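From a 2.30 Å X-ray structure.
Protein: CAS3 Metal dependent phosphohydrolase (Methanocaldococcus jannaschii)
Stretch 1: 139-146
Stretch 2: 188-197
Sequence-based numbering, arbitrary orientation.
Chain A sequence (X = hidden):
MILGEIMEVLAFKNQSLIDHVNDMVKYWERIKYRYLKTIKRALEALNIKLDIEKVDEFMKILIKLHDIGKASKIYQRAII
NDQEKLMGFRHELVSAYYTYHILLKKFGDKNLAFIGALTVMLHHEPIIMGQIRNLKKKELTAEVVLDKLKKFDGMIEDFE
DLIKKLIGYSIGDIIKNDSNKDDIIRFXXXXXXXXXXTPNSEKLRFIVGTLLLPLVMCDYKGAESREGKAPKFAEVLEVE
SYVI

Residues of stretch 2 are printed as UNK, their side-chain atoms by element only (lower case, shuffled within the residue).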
# COMPACT_ATOMS: atom_id res chain seq x y z
N GLU A 139 -8.24 10.75 14.47
CA GLU A 139 -7.90 10.29 13.13
C GLU A 139 -6.85 9.18 13.18
O GLU A 139 -7.16 8.00 12.96
CB GLU A 139 -7.35 11.45 12.29
CG GLU A 139 -7.81 12.83 12.74
CD GLU A 139 -8.35 13.68 11.59
OE1 GLU A 139 -8.00 13.41 10.42
OE2 GLU A 139 -9.13 14.62 11.88
N LEU A 140 -5.62 9.56 13.49
CA LEU A 140 -4.48 8.66 13.41
C LEU A 140 -3.96 8.23 14.78
O LEU A 140 -2.74 8.13 14.95
CB LEU A 140 -3.34 9.34 12.64
CG LEU A 140 -3.66 10.04 11.32
CD1 LEU A 140 -3.52 11.56 11.46
CD2 LEU A 140 -2.77 9.53 10.19
N THR A 141 -4.84 7.99 15.75
CA THR A 141 -4.38 7.57 17.08
C THR A 141 -3.91 6.11 17.09
O THR A 141 -4.38 5.27 16.33
CB THR A 141 -5.45 7.75 18.16
OG1 THR A 141 -6.53 6.84 17.92
CG2 THR A 141 -5.96 9.19 18.20
N ALA A 142 -2.97 5.82 17.99
CA ALA A 142 -2.57 4.46 18.28
C ALA A 142 -3.79 3.59 18.58
O ALA A 142 -3.85 2.44 18.18
CB ALA A 142 -1.59 4.43 19.44
N GLU A 143 -4.76 4.15 19.29
CA GLU A 143 -5.97 3.40 19.61
C GLU A 143 -6.69 2.89 18.34
O GLU A 143 -7.03 1.70 18.23
CB GLU A 143 -6.91 4.24 20.46
CG GLU A 143 -8.17 3.49 20.82
CD GLU A 143 -8.99 4.20 21.89
OE1 GLU A 143 -8.66 5.35 22.24
OE2 GLU A 143 -9.96 3.59 22.38
N VAL A 144 -6.93 3.80 17.40
CA VAL A 144 -7.56 3.47 16.14
C VAL A 144 -6.77 2.42 15.38
O VAL A 144 -7.35 1.50 14.81
CB VAL A 144 -7.75 4.72 15.24
CG1 VAL A 144 -8.32 4.31 13.90
CG2 VAL A 144 -8.67 5.72 15.95
N VAL A 145 -5.44 2.55 15.35
CA VAL A 145 -4.63 1.47 14.77
C VAL A 145 -5.00 0.13 15.41
O VAL A 145 -5.27 -0.84 14.71
CB VAL A 145 -3.11 1.69 14.91
CG1 VAL A 145 -2.36 0.41 14.51
CG2 VAL A 145 -2.66 2.89 14.05
N LEU A 146 -5.05 0.09 16.74
CA LEU A 146 -5.40 -1.14 17.44
C LEU A 146 -6.81 -1.62 17.07
O LEU A 146 -7.06 -2.82 16.99
CB LEU A 146 -5.30 -0.99 18.97
CG LEU A 146 -3.93 -0.75 19.61
CD1 LEU A 146 -4.12 -0.56 21.10
CD2 LEU A 146 -2.98 -1.91 19.35
N UNK A 188 2.63 0.57 12.12
CA UNK A 188 1.55 1.50 11.80
C UNK A 188 1.41 2.64 12.83
O UNK A 188 1.25 3.80 12.45
c UNK A 188 -0.85 1.81 11.23
c UNK A 188 0.33 -0.31 10.54
c UNK A 188 0.20 0.79 11.61
N UNK A 189 1.49 2.32 14.11
CA UNK A 189 1.49 3.37 15.13
C UNK A 189 2.61 4.36 14.84
O UNK A 189 2.38 5.57 14.79
c UNK A 189 1.67 2.77 16.55
c UNK A 189 2.00 3.87 17.57
c UNK A 189 0.41 2.02 16.97
c UNK A 189 0.56 1.24 18.25
N UNK A 190 3.82 3.84 14.65
CA UNK A 190 4.99 4.67 14.36
C UNK A 190 4.76 5.51 13.12
O UNK A 190 5.25 6.64 13.02
c UNK A 190 7.55 4.51 14.44
c UNK A 190 6.24 3.79 14.19
c UNK A 190 8.77 3.65 14.15
o UNK A 190 8.60 2.53 13.61
o UNK A 190 9.91 4.09 14.46
N UNK A 191 4.00 4.98 12.17
CA UNK A 191 3.69 5.72 10.95
C UNK A 191 2.70 6.84 11.20
O UNK A 191 2.93 7.98 10.81
s UNK A 191 4.58 4.87 7.59
c UNK A 191 3.12 4.77 9.90
c UNK A 191 3.11 4.45 6.63
c UNK A 191 4.18 4.02 9.12
N UNK A 192 1.60 6.48 11.84
CA UNK A 192 0.49 7.39 12.09
C UNK A 192 0.93 8.60 12.89
O UNK A 192 0.41 9.70 12.71
c UNK A 192 -0.60 6.66 12.87
o UNK A 192 -0.86 5.41 12.26
N UNK A 193 1.89 8.38 13.79
CA UNK A 193 2.43 9.46 14.60
C UNK A 193 3.24 10.42 13.75
O UNK A 193 2.92 11.61 13.67
c UNK A 193 2.56 8.25 16.78
c UNK A 193 4.21 10.05 16.24
c UNK A 193 3.36 8.92 15.68
N UNK A 194 4.28 9.90 13.12
CA UNK A 194 5.20 10.73 12.36
C UNK A 194 4.48 11.44 11.23
O UNK A 194 5.01 12.37 10.62
c UNK A 194 7.14 9.23 13.04
n UNK A 194 9.12 7.84 12.49
c UNK A 194 10.40 7.50 12.33
n UNK A 194 10.71 6.25 12.02
c UNK A 194 6.39 9.90 11.87
c UNK A 194 8.66 9.19 12.83
n UNK A 194 11.37 8.40 12.47
N UNK A 195 3.24 11.02 10.99
CA UNK A 195 2.41 11.64 9.96
C UNK A 195 1.45 12.70 10.54
O UNK A 195 1.16 13.70 9.88
c UNK A 195 1.65 10.58 9.19
N UNK A 196 0.97 12.46 11.75
CA UNK A 196 0.20 13.46 12.49
C UNK A 196 1.01 14.73 12.73
O UNK A 196 0.47 15.83 12.78
n UNK A 196 -1.13 9.42 16.25
c UNK A 196 -0.62 10.50 16.82
c UNK A 196 -0.18 12.92 13.87
n UNK A 196 -1.00 11.71 16.40
n UNK A 196 0.26 10.38 17.81
c UNK A 196 -1.32 11.93 13.93
c UNK A 196 -1.96 11.94 15.33
N UNK A 197 2.32 14.55 12.88
CA UNK A 197 3.19 15.58 13.44
C UNK A 197 3.71 16.63 12.46
O UNK A 197 3.89 17.80 12.82
c UNK A 197 4.34 14.95 14.23
c UNK A 197 3.07 13.70 17.40
n UNK A 197 3.75 14.74 17.86
n UNK A 197 3.20 13.67 16.09
c UNK A 197 4.00 14.71 15.67
c UNK A 197 4.34 15.38 16.80

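Position 188 carries three side-chain carbons, one bonded to CA and forking into the other two. This is the beta-branched pattern of valine, and one methyl lies 3.5 Å from Val145 CG2; in Val188 that atom is CG1. Position 189 has four carbons, forked at the first, with one arm two carbons long, which identifies Ile189. The inner carbon of that arm, CG1 of Ile189, sits 4.0 Å from both Ala142 CB and Val145 CG1.

At 190, three carbons end in a carbon bearing two oxygens. The chain is a carboxylate one methylene longer than aspartate, hence Glu190, and it is out of reach of stretch 1. Position 191 is an unbranched run of two carbons, a sulfur and a terminal carbon: a thioether, Met191, buried but likewise free of stretch 1.

One carbon and one oxygen at 192 give Ser192. Its OG donates to Val188 O at 2.7 Å, one turn back, and lies 3.6 Å from Val145 CG2. Its CB approaches Leu140 O at 3.3 Å, so the small side chain fits where the backbones come close: Leu140 CA and Ser192 CA are 5.3 Å apart.

Position 193 repeats the three-carbon fork, Val193, with its CA-to-CB bond directed away from stretch 1. At 194, three carbons lead to a nitrogen and then a carbon holding two more nitrogens, the guanidinium of Arg194. Its NH2 is 3.4 Å from Glu190 OE1, a salt bridge of charges alone because the oxygen lies well out of the guanidinium plane. A single carbon at 195 defines Ala195.

Position 196 has the same four carbons and three nitrogens as 194, three carbons leading to a nitrogen and then a carbon holding two more, but Arg196 points its CA-to-CB bond toward stretch 1. Arg196 NH1 donates to Leu140 O at a very short 2.4 Å, with the oxygen at the guanidinium edge and an N-H...O angle of 121°. Its CG also lies 3.3 Å from Leu140 CD1. Position 197 shows one carbon attached to a five-membered ring of three carbons and two nitrogens, an imidazole; His197 is poorly ordered and makes no contact across the pair.

The contact works through residues 188, 189, 192 and 196, whose spacing brings them to one side of the helix. Val145 packs against the first three, Ala142 adds to Ile189, and Arg196 holds the carbonyl of Leu140, in the loop just before helix 142-146. That helix starts after Thr141, whose OG1 caps Val144 N at 3.1 Å. The axes approach to 9.3 Å at 143°, closer to antiparallel than parallel, burying 422 Å² in total.

Stretch 2, residues 188-197: VIEMSVRARH
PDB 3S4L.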